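Local coordinates for protein separin (Saccharomyces cerevisiae, PDB 5U1T) that cleaves the MCD1/SCC1 subunit of cohesin at the onset of anaphase as a caspase-like cysteine protease, so that chromosomes can segregate, at residues Leu165-Thr176 against Tyr200-Lys210. Numbering follows the deposited sequence.
Sequences LKDPNLKAHALT and YIKQFKLPFKK
In the helical domain of separase, far from the protease site, two consecutive helices form an antiparallel hairpin, and the first turn of helix 172-185 packs through Thr-176 on Tyr-200 in the last turn of helix 190-203 and on Phe-204 just beyond it. The second helix ends in a Schellman motif with Lys-205 as its C-prime residue, which folds Leu-206 back against the first, its CD2 4.2 Å from Ala-172 CB. Thr-176 CG2 lies 3.5 Å from Tyr-200 CB and also meets the ring edge of Phe-204 near CD2. The chi1 of Tyr-200 (-83°) sets its phenol beside the backbone N, where two leucines meet it from different directions: Leu-175 CD2 approaches CE2 obliquely at 3.6 Å, and Leu-165 CD1 stands 4.1 Å from CE1. Phe-204 CE2 covers one face of this phenol, displaced from the ring centre, while Phe-157 of helix 146-158 packs on both Tyr-200 and Leu-175. The hydroxyl of Tyr-200 hydrogen-bonds Asp-160, tying the hairpin to the preceding helix 160-163. An alanine in place of Tyr-200 is likely to open a gap beside Leu-165 and Leu-175 and leave Asp-160 without its phenol partner. The Phe-204 ring has Gln-203 CB over its centre and receives Leu-165 CD2 in plane at its edge, 3.9 Å from CZ. Ala-172 CB sits 4.1 Å from Phe-204 CB. Where His-173 also packs on an acidic side chain of another protein's chain, Lys-210 kinks in its outer half and runs alongside the imidazole in the opposite direction, bringing its CE within 3.6 Å of His-173 ND1.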
# COMPACT_ATOMS: atom_id res chain seq x y z
N LEU A 165 32.68 8.18 54.50
CA LEU A 165 32.94 6.75 54.61
C LEU A 165 32.07 5.95 53.66
O LEU A 165 31.29 5.09 54.08
CB LEU A 165 32.73 6.28 56.05
CG LEU A 165 33.44 7.11 57.12
CD1 LEU A 165 33.13 6.59 58.51
CD2 LEU A 165 34.94 7.15 56.89
N LYS A 166 32.22 6.25 52.37
CA LYS A 166 31.51 5.57 51.31
C LYS A 166 32.51 5.17 50.24
O LYS A 166 32.35 4.14 49.60
CB LYS A 166 30.43 6.46 50.69
CG LYS A 166 29.15 6.55 51.46
CD LYS A 166 28.06 7.03 50.53
CE LYS A 166 26.71 6.95 51.18
NZ LYS A 166 26.25 8.29 51.57
N ASP A 167 33.51 6.02 50.03
CA ASP A 167 34.59 5.70 49.10
C ASP A 167 35.24 4.42 49.60
O ASP A 167 35.89 4.41 50.66
CB ASP A 167 35.61 6.85 49.00
CG ASP A 167 36.81 6.50 48.12
OD1 ASP A 167 36.70 5.56 47.29
OD2 ASP A 167 37.87 7.17 48.24
N PRO A 168 35.05 3.31 48.86
CA PRO A 168 35.54 2.01 49.32
C PRO A 168 37.05 2.00 49.35
O PRO A 168 37.63 1.17 50.04
CB PRO A 168 35.01 1.04 48.26
CG PRO A 168 33.96 1.80 47.52
CD PRO A 168 34.41 3.22 47.55
N ASN A 169 37.66 2.92 48.61
CA ASN A 169 39.11 3.04 48.58
C ASN A 169 39.60 4.25 49.37
O ASN A 169 40.72 4.73 49.17
CB ASN A 169 39.58 3.09 47.13
CG ASN A 169 39.05 1.93 46.31
OD1 ASN A 169 38.82 0.84 46.85
ND2 ASN A 169 38.83 2.15 45.02
N LEU A 170 38.74 4.72 50.28
CA LEU A 170 39.05 5.87 51.14
C LEU A 170 40.46 5.77 51.66
O LEU A 170 40.90 4.70 52.05
CB LEU A 170 38.07 5.95 52.31
CG LEU A 170 38.43 7.03 53.32
CD1 LEU A 170 38.28 8.42 52.70
CD2 LEU A 170 37.60 6.91 54.59
N LYS A 171 41.19 6.88 51.61
CA LYS A 171 42.56 6.92 52.08
C LYS A 171 42.60 7.06 53.60
O LYS A 171 42.53 8.17 54.14
CB LYS A 171 43.33 8.06 51.42
CG LYS A 171 43.42 7.96 49.91
CD LYS A 171 44.46 6.94 49.47
CE LYS A 171 44.77 7.06 47.98
NZ LYS A 171 46.02 6.33 47.60
N ALA A 172 42.72 5.92 54.28
CA ALA A 172 42.64 5.85 55.73
C ALA A 172 43.69 6.70 56.42
O ALA A 172 43.37 7.75 56.97
CB ALA A 172 42.75 4.41 56.18
N HIS A 173 44.94 6.22 56.39
CA HIS A 173 46.06 6.90 57.03
C HIS A 173 46.02 8.42 56.82
O HIS A 173 46.20 9.18 57.76
CB HIS A 173 47.40 6.34 56.53
CG HIS A 173 48.57 6.91 57.26
ND1 HIS A 173 48.80 6.68 58.60
CD2 HIS A 173 49.56 7.74 56.84
CE1 HIS A 173 49.89 7.34 58.98
NE2 HIS A 173 50.37 7.99 57.93
N ALA A 174 45.72 8.85 55.60
CA ALA A 174 45.61 10.28 55.30
C ALA A 174 44.50 10.95 56.11
O ALA A 174 44.77 11.87 56.90
CB ALA A 174 45.38 10.50 53.84
N LEU A 175 43.27 10.49 55.92
CA LEU A 175 42.10 11.05 56.62
C LEU A 175 42.26 11.05 58.15
O LEU A 175 41.92 12.04 58.81
CB LEU A 175 40.83 10.28 56.23
CG LEU A 175 39.56 10.69 56.97
CD1 LEU A 175 39.16 12.11 56.64
CD2 LEU A 175 38.41 9.74 56.69
N THR A 176 42.76 9.96 58.71
CA THR A 176 42.81 9.83 60.16
C THR A 176 43.97 10.67 60.69
O THR A 176 43.91 11.21 61.80
CB THR A 176 42.96 8.36 60.60
OG1 THR A 176 44.31 7.93 60.40
CG2 THR A 176 42.02 7.45 59.80
N TYR A 200 38.55 5.95 64.31
CA TYR A 200 39.05 5.64 62.97
C TYR A 200 40.18 4.62 63.02
O TYR A 200 40.18 3.64 62.27
CB TYR A 200 39.54 6.91 62.24
CG TYR A 200 38.43 7.71 61.57
CD1 TYR A 200 37.11 7.29 61.60
CD2 TYR A 200 38.72 8.89 60.89
CE1 TYR A 200 36.11 8.02 60.99
CE2 TYR A 200 37.72 9.63 60.27
CZ TYR A 200 36.42 9.19 60.33
OH TYR A 200 35.42 9.91 59.73
N ILE A 201 41.12 4.84 63.93
CA ILE A 201 42.26 3.95 64.10
C ILE A 201 41.85 2.50 64.44
O ILE A 201 42.49 1.54 63.99
CB ILE A 201 43.22 4.51 65.18
CG1 ILE A 201 44.09 5.60 64.55
CG2 ILE A 201 44.06 3.42 65.79
CD1 ILE A 201 45.44 5.75 65.20
N LYS A 202 40.77 2.35 65.21
CA LYS A 202 40.18 1.03 65.43
C LYS A 202 39.50 0.56 64.15
O LYS A 202 39.69 -0.58 63.71
CB LYS A 202 39.17 1.06 66.58
CG LYS A 202 38.58 -0.30 66.95
CD LYS A 202 39.04 -0.75 68.33
CE LYS A 202 38.48 -2.13 68.69
NZ LYS A 202 39.07 -2.68 69.96
N GLN A 203 38.72 1.45 63.56
CA GLN A 203 37.89 1.13 62.41
C GLN A 203 38.69 0.67 61.21
O GLN A 203 38.25 -0.18 60.42
CB GLN A 203 37.07 2.34 62.01
CG GLN A 203 35.87 2.05 61.13
CD GLN A 203 34.85 3.15 61.24
OE1 GLN A 203 34.86 3.89 62.23
NE2 GLN A 203 33.99 3.29 60.23
N PHE A 204 39.87 1.26 61.05
CA PHE A 204 40.65 1.03 59.86
C PHE A 204 41.87 0.21 60.18
O PHE A 204 42.71 -0.04 59.31
CB PHE A 204 41.02 2.36 59.23
CG PHE A 204 39.83 3.14 58.77
CD1 PHE A 204 38.79 2.49 58.13
CD2 PHE A 204 39.72 4.50 59.01
CE1 PHE A 204 37.68 3.17 57.72
CE2 PHE A 204 38.61 5.20 58.60
CZ PHE A 204 37.58 4.53 57.95
N LYS A 205 41.91 -0.26 61.43
CA LYS A 205 42.98 -1.10 61.93
C LYS A 205 44.31 -0.40 61.71
O LYS A 205 45.23 -0.98 61.14
CB LYS A 205 42.98 -2.47 61.24
CG LYS A 205 41.60 -2.99 60.81
CD LYS A 205 40.72 -3.32 62.00
CE LYS A 205 39.68 -4.35 61.61
NZ LYS A 205 40.29 -5.58 61.04
N LEU A 206 44.41 0.85 62.15
CA LEU A 206 45.64 1.61 61.96
C LEU A 206 46.51 1.46 63.20
O LEU A 206 45.99 1.28 64.31
CB LEU A 206 45.34 3.08 61.66
CG LEU A 206 44.50 3.34 60.39
CD1 LEU A 206 44.44 4.81 60.05
CD2 LEU A 206 45.01 2.56 59.20
N PRO A 207 47.84 1.50 63.03
CA PRO A 207 48.78 1.42 64.15
C PRO A 207 48.79 2.71 64.93
O PRO A 207 49.09 3.74 64.34
CB PRO A 207 50.13 1.21 63.47
CG PRO A 207 49.97 1.87 62.14
CD PRO A 207 48.54 1.59 61.73
N PHE A 208 48.49 2.67 66.22
CA PHE A 208 48.49 3.91 66.97
C PHE A 208 49.82 4.62 66.82
O PHE A 208 49.87 5.85 66.82
CB PHE A 208 48.20 3.69 68.46
CG PHE A 208 48.26 4.96 69.29
CD1 PHE A 208 49.46 5.43 69.80
CD2 PHE A 208 47.11 5.70 69.52
CE1 PHE A 208 49.52 6.61 70.53
CE2 PHE A 208 47.16 6.87 70.27
CZ PHE A 208 48.37 7.32 70.77
N LYS A 209 50.91 3.87 66.63
CA LYS A 209 52.26 4.42 66.78
C LYS A 209 52.60 5.60 65.86
O LYS A 209 53.72 6.13 65.93
CB LYS A 209 53.30 3.31 66.62
CG LYS A 209 53.46 2.44 67.86
CD LYS A 209 54.46 1.31 67.67
CE LYS A 209 54.12 0.48 66.45
NZ LYS A 209 52.69 0.06 66.45
N LYS A 210 51.65 6.02 65.02
CA LYS A 210 51.70 7.34 64.37
C LYS A 210 51.66 8.49 65.38
O LYS A 210 51.59 9.66 64.98
CB LYS A 210 50.54 7.50 63.40
CG LYS A 210 49.23 7.88 64.08
CD LYS A 210 48.26 8.50 63.09
CE LYS A 210 47.88 7.53 62.00
NZ LYS A 210 47.32 6.30 62.61